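Local coordinates for protein tRNA (guanine-N(1)-)-methyltransferase (Corynebacterium diphtheriae, PDB 7KFF) that catalyses transfer of a methyl group from S-adenosylmethionine to N1 of a guanine in tRNA, as a knotted, dimeric SPOUT-family enzyme, at residues A[23-29]-A[200-204]; A[53-57]-A[80-85]; A[73-79]-A[167-173]. One frame throughout, in Å; residues are numbered along the deposited sequence.

How the contacts relate
From the N terminus, the chain leaves strand 17-23 and at once forms the first half of contact 1, whose partner, at the start of helix 200-211, closes a loop of 170 residues. Contacts 2 and 3 both nest inside that loop. In contact 2 the 3-10 turn after strand 46-52 meets helix 79-90; in contact 3 the run into that helix, including strand 76-77, is bridged to the loop after strand 161-165. Their segments alternate along the chain, so these two cross. The Glu200-Arg168 salt bridge ties contact 1 to contact 3, Thr23 and Leu53 join contacts 1 and 2, and Trp82 packs on Met77 and Ile172 between contacts 2 and 3.

Contact 1. Residues A[23-29]-A[200-204]; sequences TIFPEYL and EVAVL
Thr23 and Glu200 make the polar join: OG1 of Thr23 donates to OE2 of Glu200 at 2.6 Å, and OE2 receives it on its anti lone pair. The hydroxyl lies opposite its own backbone N (chi1 169°), where it also accepts from the backbone N of Phe25 at 2.8 Å and closes an ST turn. A water takes the N-H of Ile24 and donates to the same OE2, 2.7 Å from it, so this buried carboxylate oxygen is gripped twice. The glutamate reaches the turn through a bend in the middle of its chain. Its other oxygen, OE1, forms a salt bridge with Arg168, which probably stabilises the ionised carboxylate. OE2 also sits near the plane of the Phe25 ring, at its edge, with ring and carboxylate steeply inclined to each other.

The apolar half rests on Tyr28 and Leu29. Tyr28 sets its ring anti to the backbone N (chi1 -152°) and lays it along the first turn of the helix. It crosses Glu200 at about a right angle, ring atom CD1 coming 3.7 Å from CB of Glu200. Tyr28 and Val201 instead lie side by side and point the same way, with the phenol OH of Tyr28 3.7 Å from CB of Val201. Leu204 meets this ring from the edge with CD1. Leu29 divides its branches: CD2 packs on CG of Glu200 at 3.9 Å, while CD1 reaches CG1 of Val203 and, at 3.8 Å, CD2 of Leu204.

The second subunit is close by, with its Leu204 on Val201 and a weak hydrogen bond between the Tyr28 hydroxyl and OE2 of its Glu208. Ala202, on the same helical turn, touches S-adenosyl-L-homocysteine. Here the loop following a parallel strand docks on the N-terminal turn of helix 200-211, beside the cofactor pocket and the dimer interface of a SPOUT methyltransferase domain.

Contact 2. Residues A[53-57]-A[80-85]; sequences LRLWA and TVWGPA
Ala85 sits over one face of the Trp56 indole, with its CA 3.5 Å from the centroid of the five-membered ring and only 6° off the normal, a CH-pi contact. The CB of Ala85 follows over the same face, 3.5 Å from Trp56 CD2. A second CH-pi contact runs the other way across the interface: Leu53 places CD1 over the Trp82 six-membered ring, 3.8 Å from its centroid. Its other branch, CD2, lies 3.6 Å from Trp82 NE1. Val81 fills the middle, its CG1 3.6 Å from the carbonyl O of Leu53 and also against Leu53 CD1 and Trp56 CB.

Further out, Leu55 CB touches the opposite face of the Trp56 ring near its rim, and a hydrogen bond from NE1 to Asp88 fixes the rotation of that indole. The 3-10 turn brings Leu53 and Trp56 to the same side, with Trp56 N bonded to Leu53 O. Leu53 is held in turn by its backbone bond to Thr23, while Trp82 leans on Met77 and Ile172.

No hydrogen bond crosses between the segments, and buried Trp82 NE1 has no polar partner in the model; cohesion therefore comes from dispersion and CH-pi contacts.

Contact 3. Residues A[73-79]-A[167-173]; sequences PGMVMKP and GRYEGID. With SAH (S-adenosyl-L-homocysteine), chain C.
Backbone hydrogen bonds set the register, led by Glu170 N to Met75 O at 2.8 Å. Met77 N then gives a straight bond to Gly171 O, 2.9 Å long with an N-H...O angle of 179°. The third runs from Asp173 N to Met77 O at 3.2 Å. Met77 thus bonds through its N and O to the neighbours of Ile172 on either side, which makes the single beta bridge of Met77 with Ile172. Arg168 to Gly171 form a type II' turn, which presents the Glu170 N-H to the carbonyl of Met75, just ahead of strand 76-77.

Van der Waals packing centres on Met77, a selenomethionine. Its chain extends through chi2 (-178°) alongside Arg168, bringing SE near CG1 of Ile172 and to 3.6 Å from the buried backbone N of Arg168, for which the model has no hydrogen-bond partner. Val76 puts CG1 against the backbone of Asp173, while CG of Pro79 packs across the Asp173 carboxylate carbon CG at 3.5 Å. Arg168 CB covers one face of the Tyr169 ring.

Polar and ligand contacts are gathered on the 167-173 side. Glu170 bends at chi2 (-55°), and its OE2 accepts a weak hydrogen bond, 3.4 Å, from the amino N of S-adenosyl-L-homocysteine. The Tyr169 carbonyl O approaches C5' of the ligand at 3.3 Å. Asp173 caps the following helix and pairs with Arg175, and its OD2 also accepts from Thr240 N of the second subunit.

All three hydrogen bonds between the segments are backbone to backbone; the Glu170 carboxylate is held from outside, by His224 of the second subunit. That one group thus reaches the ligand amine weakly through OE2 and the neighbouring chain through OE1, consistent with a pocket completed by both chains.

Contact 1. Residues A[23-29]-A[200-204]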
loop_
_atom_site.group_PDB
_atom_site.type_symbol
_atom_site.label_atom_id
_atom_site.label_comp_id
_atom_site.label_asym_id
_atom_site.label_seq_id
_atom_site.Cartn_x
_atom_site.Cartn_y
_atom_site.Cartn_z
ATOM N N THR A 23 16.670 6.048 4.210
ATOM C CA THR A 23 16.067 6.543 2.982
ATOM C C THR A 23 16.887 7.693 2.411
ATOM O O THR A 23 17.523 8.446 3.145
ATOM C CB THR A 23 14.631 7.027 3.291
ATOM O OG1 THR A 23 14.108 7.752 2.169
ATOM C CG2 THR A 23 14.613 7.973 4.514
ATOM N N ILE A 24 16.811 7.870 1.089
ATOM C CA ILE A 24 17.349 9.098 0.495
ATOM C C ILE A 24 16.342 10.255 0.481
ATOM O O ILE A 24 16.697 11.366 0.059
ATOM C CB ILE A 24 17.948 8.881 -0.913
ATOM C CG1 ILE A 24 16.894 8.380 -1.890
ATOM C CG2 ILE A 24 19.178 7.976 -0.833
ATOM C CD1 ILE A 24 17.321 8.468 -3.339
ATOM N N PHE A 25 15.113 10.039 0.950
ATOM C CA PHE A 25 14.090 11.085 1.054
ATOM C C PHE A 25 13.498 11.082 2.458
ATOM O O PHE A 25 12.320 10.729 2.657
ATOM C CB PHE A 25 12.972 10.887 0.027
ATOM C CG PHE A 25 13.431 11.030 -1.393
ATOM C CD1 PHE A 25 13.773 12.270 -1.891
ATOM C CD2 PHE A 25 13.529 9.926 -2.224
ATOM C CE1 PHE A 25 14.207 12.408 -3.196
ATOM C CE2 PHE A 25 13.942 10.054 -3.546
ATOM C CZ PHE A 25 14.299 11.316 -4.021
ATOM N N PRO A 26 14.269 11.537 3.454
ATOM C CA PRO A 26 13.723 11.566 4.823
ATOM C C PRO A 26 12.386 12.281 4.954
ATOM O O PRO A 26 11.548 11.891 5.777
ATOM C CB PRO A 26 14.805 12.291 5.630
ATOM C CG PRO A 26 16.023 12.230 4.813
ATOM C CD PRO A 26 15.679 11.963 3.390
ATOM N N GLU A 27 12.187 13.355 4.184
ATOM C CA GLU A 27 10.962 14.140 4.257
ATOM C C GLU A 27 9.729 13.312 3.907
ATOM O O GLU A 27 8.612 13.648 4.342
ATOM C CB GLU A 27 11.102 15.357 3.330
ATOM C CG GLU A 27 11.328 15.055 1.824
ATOM C CD GLU A 27 12.791 14.854 1.383
ATOM O OE1 GLU A 27 13.670 14.526 2.205
ATOM O OE2 GLU A 27 13.057 15.045 0.177
ATOM N N TYR A 28 9.891 12.246 3.122
ATOM C CA TYR A 28 8.750 11.418 2.746
ATOM C C TYR A 28 8.120 10.792 3.985
ATOM O O TYR A 28 6.935 10.443 3.979
ATOM C CB TYR A 28 9.198 10.351 1.752
ATOM C CG TYR A 28 8.096 9.891 0.800
ATOM C CD1 TYR A 28 7.021 9.129 1.259
ATOM C CD2 TYR A 28 8.146 10.189 -0.546
ATOM C CE1 TYR A 28 6.016 8.702 0.388
ATOM C CE2 TYR A 28 7.153 9.750 -1.415
ATOM C CZ TYR A 28 6.100 9.009 -0.941
ATOM O OH TYR A 28 5.103 8.576 -1.813
ATOM N N LEU A 29 8.909 10.600 5.038
ATOM C CA LEU A 29 8.426 9.961 6.247
ATOM C C LEU A 29 7.816 10.932 7.247
ATOM O O LEU A 29 7.458 10.521 8.357
ATOM C CB LEU A 29 9.514 9.133 6.898
ATOM C CG LEU A 29 9.974 7.862 6.200
ATOM C CD1 LEU A 29 8.791 6.902 5.883
ATOM C CD2 LEU A 29 10.766 8.119 4.909
ATOM N N GLU A 200 9.628 4.140 0.511
ATOM C CA GLU A 200 9.167 5.015 1.592
ATOM C C GLU A 200 7.658 4.916 1.828
ATOM O O GLU A 200 7.209 4.831 2.978
ATOM C CB GLU A 200 9.551 6.455 1.289
ATOM C CG GLU A 200 11.074 6.728 1.327
ATOM C CD GLU A 200 11.880 6.308 0.098
ATOM O OE1 GLU A 200 11.323 5.799 -0.902
ATOM O OE2 GLU A 200 13.108 6.507 0.156
ATOM N N VAL A 201 6.864 4.948 0.758
ATOM C CA VAL A 201 5.416 4.883 0.945
ATOM C C VAL A 201 5.011 3.540 1.532
ATOM O O VAL A 201 4.052 3.460 2.307
ATOM C CB VAL A 201 4.650 5.219 -0.347
ATOM C CG1 VAL A 201 4.745 4.105 -1.389
ATOM C CG2 VAL A 201 3.204 5.531 -0.040
ATOM N N ALA A 202 5.732 2.475 1.191
ATOM C CA ALA A 202 5.430 1.175 1.778
ATOM C C ALA A 202 5.729 1.155 3.271
ATOM O O ALA A 202 5.023 0.477 4.022
ATOM C CB ALA A 202 6.230 0.097 1.058
ATOM N N VAL A 203 6.740 1.916 3.724
ATOM C CA VAL A 203 6.971 2.076 5.157
ATOM C C VAL A 203 5.753 2.708 5.820
ATOM O O VAL A 203 5.295 2.261 6.874
ATOM C CB VAL A 203 8.240 2.901 5.415
ATOM C CG1 VAL A 203 8.385 3.126 6.913
ATOM C CG2 VAL A 203 9.452 2.189 4.823
ATOM N N LEU A 204 5.213 3.766 5.215
ATOM C CA LEU A 204 4.039 4.403 5.801
ATOM C C LEU A 204 2.864 3.429 5.906
ATOM O O LEU A 204 2.138 3.428 6.908
ATOM C CB LEU A 204 3.646 5.627 4.969
ATOM C CG LEU A 204 4.673 6.766 4.862
ATOM C CD1 LEU A 204 4.119 7.866 3.993
ATOM C CD2 LEU A 204 5.043 7.280 6.229
HETATM O O HOH W 1 15.629 5.559 -0.331
#

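Contact 2. Residues A[53-57]-A[80-85]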
loop_
_atom_site.group_PDB
_atom_site.type_symbol
_atom_site.label_atom_id
_atom_site.label_comp_id
_atom_site.label_asym_id
_atom_site.label_seq_id
_atom_site.Cartn_x
_atom_site.Cartn_y
_atom_site.Cartn_z
ATOM N N LEU A 53 20.243 8.108 4.020
ATOM C CA LEU A 53 21.236 7.135 3.565
ATOM C C LEU A 53 22.530 7.796 3.115
ATOM O O LEU A 53 23.609 7.200 3.233
ATOM C CB LEU A 53 20.629 6.326 2.415
ATOM C CG LEU A 53 21.509 5.232 1.792
ATOM C CD1 LEU A 53 21.783 4.112 2.776
ATOM C CD2 LEU A 53 20.879 4.737 0.499
ATOM N N ARG A 54 22.448 9.019 2.586
ATOM C CA ARG A 54 23.652 9.689 2.097
ATOM C C ARG A 54 24.652 9.999 3.199
ATOM O O ARG A 54 25.826 10.251 2.894
ATOM C CB ARG A 54 23.273 10.969 1.361
ATOM C CG ARG A 54 22.533 10.679 0.082
ATOM C CD ARG A 54 22.395 11.906 -0.818
ATOM N NE ARG A 54 21.291 11.657 -1.736
ATOM C CZ ARG A 54 21.376 11.006 -2.889
ATOM N NH1 ARG A 54 22.536 10.536 -3.321
ATOM N NH2 ARG A 54 20.284 10.808 -3.601
ATOM N N LEU A 55 24.234 9.971 4.462
ATOM C CA LEU A 55 25.197 10.146 5.539
ATOM C C LEU A 55 26.302 9.114 5.446
ATOM O O LEU A 55 27.413 9.358 5.913
ATOM C CB LEU A 55 24.503 9.993 6.889
ATOM C CG LEU A 55 23.571 11.122 7.311
ATOM C CD1 LEU A 55 22.844 10.742 8.601
ATOM C CD2 LEU A 55 24.348 12.410 7.489
ATOM N N TRP A 56 26.014 7.957 4.849
ATOM C CA TRP A 56 26.965 6.865 4.747
ATOM C C TRP A 56 27.657 6.794 3.384
ATOM O O TRP A 56 28.399 5.843 3.121
ATOM C CB TRP A 56 26.269 5.542 5.079
ATOM C CG TRP A 56 25.926 5.413 6.534
ATOM C CD1 TRP A 56 26.737 4.921 7.516
ATOM C CD2 TRP A 56 24.702 5.795 7.184
ATOM N NE1 TRP A 56 26.102 4.975 8.729
ATOM C CE2 TRP A 56 24.845 5.496 8.552
ATOM C CE3 TRP A 56 23.499 6.340 6.739
ATOM C CZ2 TRP A 56 23.825 5.716 9.473
ATOM C CZ3 TRP A 56 22.496 6.563 7.646
ATOM C CH2 TRP A 56 22.656 6.247 9.001
ATOM N N ALA A 57 27.448 7.776 2.515
ATOM C CA ALA A 57 28.130 7.807 1.227
ATOM C C ALA A 57 29.484 8.486 1.398
ATOM O O ALA A 57 29.578 9.557 2.009
ATOM C CB ALA A 57 27.295 8.540 0.183
ATOM N N THR A 80 28.252 -0.765 -0.483
ATOM C CA THR A 80 29.241 -0.081 0.347
ATOM C C THR A 80 28.659 1.113 1.102
ATOM O O THR A 80 29.311 1.634 2.018
ATOM C CB THR A 80 30.442 0.364 -0.488
ATOM O OG1 THR A 80 29.966 1.198 -1.554
ATOM C CG2 THR A 80 31.210 -0.852 -1.058
ATOM N N VAL A 81 27.450 1.539 0.752
ATOM C CA VAL A 81 26.695 2.540 1.510
ATOM C C VAL A 81 25.675 1.879 2.428
ATOM O O VAL A 81 25.618 2.179 3.622
ATOM C CB VAL A 81 26.040 3.543 0.538
ATOM C CG1 VAL A 81 25.240 4.590 1.312
ATOM C CG2 VAL A 81 27.105 4.205 -0.337
ATOM N N TRP A 82 24.902 0.926 1.891
ATOM C CA TRP A 82 23.856 0.279 2.673
ATOM C C TRP A 82 24.390 -0.544 3.844
ATOM O O TRP A 82 23.759 -0.586 4.906
ATOM C CB TRP A 82 22.984 -0.604 1.780
ATOM C CG TRP A 82 21.841 0.145 1.241
ATOM C CD1 TRP A 82 21.654 0.585 -0.047
ATOM C CD2 TRP A 82 20.698 0.573 1.984
ATOM N NE1 TRP A 82 20.448 1.250 -0.143
ATOM C CE2 TRP A 82 19.853 1.273 1.092
ATOM C CE3 TRP A 82 20.311 0.439 3.316
ATOM C CZ2 TRP A 82 18.657 1.837 1.502
ATOM C CZ3 TRP A 82 19.118 0.996 3.714
ATOM C CH2 TRP A 82 18.319 1.708 2.813
ATOM N N GLY A 83 25.474 -1.280 3.657
ATOM C CA GLY A 83 25.974 -2.139 4.704
ATOM C C GLY A 83 26.328 -1.366 5.962
ATOM O O GLY A 83 25.837 -1.658 7.063
ATOM N N PRO A 84 27.180 -0.345 5.830
ATOM C CA PRO A 84 27.493 0.489 7.009
ATOM C C PRO A 84 26.269 1.145 7.628
ATOM O O PRO A 84 26.183 1.239 8.856
ATOM C CB PRO A 84 28.509 1.496 6.458
ATOM C CG PRO A 84 29.183 0.720 5.330
ATOM C CD PRO A 84 28.075 -0.049 4.693
ATOM N N ALA A 85 25.316 1.609 6.808
ATOM C CA ALA A 85 24.107 2.228 7.337
ATOM C C ALA A 85 23.332 1.241 8.193
ATOM O O ALA A 85 22.901 1.558 9.309
ATOM C CB ALA A 85 23.250 2.733 6.177
#

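Contact 3. Residues A[73-79]-A[167-173]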
loop_
_atom_site.group_PDB
_atom_site.type_symbol
_atom_site.label_atom_id
_atom_site.label_comp_id
_atom_site.label_asym_id
_atom_site.label_seq_id
_atom_site.Cartn_x
_atom_site.Cartn_y
_atom_site.Cartn_z
ATOM N N PRO A 73 19.572 -1.060 -18.220
ATOM C CA PRO A 73 19.353 0.303 -17.749
ATOM C C PRO A 73 19.051 0.318 -16.259
ATOM O O PRO A 73 18.887 -0.713 -15.597
ATOM C CB PRO A 73 18.126 0.746 -18.548
ATOM C CG PRO A 73 17.328 -0.521 -18.678
ATOM C CD PRO A 73 18.339 -1.661 -18.759
ATOM N N GLY A 74 18.983 1.517 -15.741
ATOM C CA GLY A 74 18.643 1.693 -14.359
ATOM C C GLY A 74 19.868 1.759 -13.484
ATOM O O GLY A 74 21.017 1.654 -13.925
HETATM N N MSE A 75 19.598 1.919 -12.207
HETATM C CA MSE A 75 20.641 2.008 -11.196
HETATM C C MSE A 75 20.264 1.125 -10.035
HETATM O O MSE A 75 19.083 0.931 -9.771
HETATM C CB MSE A 75 20.778 3.462 -10.744
HETATM C CG MSE A 75 21.182 4.396 -11.882
HETATM SE SE MSE A 75 22.913 4.007 -12.700
HETATM C CE MSE A 75 24.027 5.047 -11.419
ATOM N N VAL A 76 21.270 0.614 -9.348
ATOM C CA VAL A 76 21.118 -0.261 -8.193
ATOM C C VAL A 76 21.811 0.399 -7.018
ATOM O O VAL A 76 22.904 0.945 -7.165
ATOM C CB VAL A 76 21.758 -1.635 -8.487
ATOM C CG1 VAL A 76 21.719 -2.536 -7.284
ATOM C CG2 VAL A 76 21.078 -2.285 -9.681
HETATM N N MSE A 77 21.185 0.354 -5.853
HETATM C CA MSE A 77 21.816 0.972 -4.699
HETATM C C MSE A 77 22.985 0.172 -4.138
HETATM O O MSE A 77 22.959 -1.066 -4.125
HETATM C CB MSE A 77 20.824 1.239 -3.592
HETATM C CG MSE A 77 19.642 2.116 -4.001
HETATM SE SE MSE A 77 18.346 2.575 -2.682
HETATM C CE MSE A 77 18.519 4.487 -2.558
ATOM N N LYS A 78 23.991 0.918 -3.652
ATOM C CA LYS A 78 25.330 0.385 -3.440
ATOM C C LYS A 78 25.461 -0.345 -2.110
ATOM O O LYS A 78 25.093 0.211 -1.066
ATOM C CB LYS A 78 26.328 1.553 -3.405
ATOM C CG LYS A 78 26.591 2.239 -4.726
ATOM C CD LYS A 78 27.581 3.404 -4.530
ATOM C CE LYS A 78 28.327 3.769 -5.786
ATOM N NZ LYS A 78 29.195 4.977 -5.599
ATOM N N PRO A 79 26.042 -1.549 -2.098
ATOM C CA PRO A 79 26.312 -2.219 -0.814
ATOM C C PRO A 79 27.268 -1.470 0.081
ATOM O O PRO A 79 27.130 -1.545 1.307
ATOM C CB PRO A 79 26.894 -3.586 -1.213
ATOM C CG PRO A 79 26.703 -3.728 -2.618
ATOM C CD PRO A 79 26.379 -2.396 -3.250
ATOM N N GLY A 167 14.178 1.173 -0.783
ATOM C CA GLY A 167 14.776 1.171 -2.095
ATOM C C GLY A 167 14.209 2.240 -3.014
ATOM O O GLY A 167 13.093 2.735 -2.825
ATOM N N ARG A 168 15.013 2.581 -4.009
ATOM C CA ARG A 168 14.654 3.421 -5.136
ATOM C C ARG A 168 15.324 2.792 -6.359
ATOM O O ARG A 168 16.172 1.898 -6.226
ATOM C CB ARG A 168 15.183 4.848 -4.916
ATOM C CG ARG A 168 14.448 5.635 -3.835
ATOM C CD ARG A 168 13.288 6.398 -4.400
ATOM N NE ARG A 168 12.283 6.770 -3.412
ATOM C CZ ARG A 168 11.217 7.513 -3.688
ATOM N NH1 ARG A 168 11.069 8.075 -4.877
ATOM N NH2 ARG A 168 10.291 7.709 -2.773
ATOM N N TYR A 169 14.942 3.265 -7.548
ATOM C CA TYR A 169 15.589 2.853 -8.792
ATOM C C TYR A 169 15.284 1.370 -9.012
ATOM O O TYR A 169 14.122 0.965 -8.954
ATOM C CB TYR A 169 17.069 3.233 -8.776
ATOM C CG TYR A 169 17.283 4.637 -8.246
ATOM C CD1 TYR A 169 16.495 5.711 -8.678
ATOM C CD2 TYR A 169 18.243 4.878 -7.276
ATOM C CE1 TYR A 169 16.692 6.995 -8.170
ATOM C CE2 TYR A 169 18.461 6.152 -6.784
ATOM C CZ TYR A 169 17.674 7.202 -7.224
ATOM O OH TYR A 169 17.867 8.462 -6.725
ATOM N N GLU A 170 16.299 0.554 -9.303
ATOM C CA GLU A 170 16.052 -0.877 -9.485
ATOM C C GLU A 170 15.979 -1.624 -8.164
ATOM O O GLU A 170 15.626 -2.810 -8.139
ATOM C CB GLU A 170 17.154 -1.493 -10.341
ATOM C CG GLU A 170 17.218 -0.927 -11.750
ATOM C CD GLU A 170 15.897 -1.041 -12.481
ATOM O OE1 GLU A 170 15.326 0.010 -12.849
ATOM O OE2 GLU A 170 15.436 -2.187 -12.688
ATOM N N GLY A 171 16.302 -0.950 -7.067
ATOM C CA GLY A 171 16.312 -1.565 -5.761
ATOM C C GLY A 171 17.698 -1.607 -5.164
ATOM O O GLY A 171 18.613 -0.904 -5.607
ATOM N N ILE A 172 17.863 -2.458 -4.175
ATOM C CA ILE A 172 19.086 -2.562 -3.395
ATOM C C ILE A 172 19.836 -3.817 -3.815
ATOM O O ILE A 172 19.238 -4.882 -3.992
ATOM C CB ILE A 172 18.730 -2.610 -1.892
ATOM C CG1 ILE A 172 17.966 -1.342 -1.465
ATOM C CG2 ILE A 172 19.985 -2.817 -1.063
ATOM C CD1 ILE A 172 17.432 -1.418 -0.061
ATOM N N ASP A 173 21.152 -3.704 -3.973
ATOM C CA ASP A 173 21.983 -4.874 -4.273
ATOM C C ASP A 173 21.622 -6.006 -3.318
ATOM O O ASP A 173 21.614 -5.831 -2.095
ATOM C CB ASP A 173 23.458 -4.491 -4.095
ATOM C CG ASP A 173 24.437 -5.599 -4.464
ATOM O OD1 ASP A 173 24.460 -6.642 -3.795
ATOM O OD2 ASP A 173 25.226 -5.386 -5.412
HETATM N N SAH C . 12.463 -3.038 -11.345
HETATM C CA SAH C . 11.812 -3.260 -10.070
HETATM C CB SAH C . 11.275 -1.921 -9.615
HETATM C CG SAH C . 11.836 -1.408 -8.301
HETATM S SD SAH C . 10.675 -0.142 -7.823
HETATM C C SAH C . 10.656 -4.244 -10.122
HETATM O O SAH C . 9.664 -4.020 -10.812
HETATM O OXT SAH C . 10.685 -5.272 -9.447
HETATM C "C5'" SAH C . 11.737 0.733 -6.681
HETATM C "C4'" SAH C . 11.485 0.412 -5.222
HETATM O "O4'" SAH C . 10.158 0.767 -4.837
HETATM C "C3'" SAH C . 11.644 -1.052 -4.783
HETATM O "O3'" SAH C . 12.974 -1.412 -4.671
HETATM C "C2'" SAH C . 10.867 -1.037 -3.466
HETATM O "O2'" SAH C . 11.623 -0.452 -2.434
HETATM C "C1'" SAH C . 9.724 -0.107 -3.809
HETATM N N9 SAH C . 8.535 -0.826 -4.304
HETATM C C8 SAH C . 8.016 -0.809 -5.579
HETATM N N7 SAH C . 6.881 -1.530 -5.604
HETATM C C5 SAH C . 6.679 -2.030 -4.354
HETATM C C6 SAH C . 5.692 -2.835 -3.803
HETATM N N6 SAH C . 4.651 -3.333 -4.502
HETATM N N1 SAH C . 5.782 -3.154 -2.467
HETATM C C2 SAH C . 6.817 -2.671 -1.703
HETATM N N3 SAH C . 7.786 -1.870 -2.228
HETATM C C4 SAH C . 7.704 -1.570 -3.531
#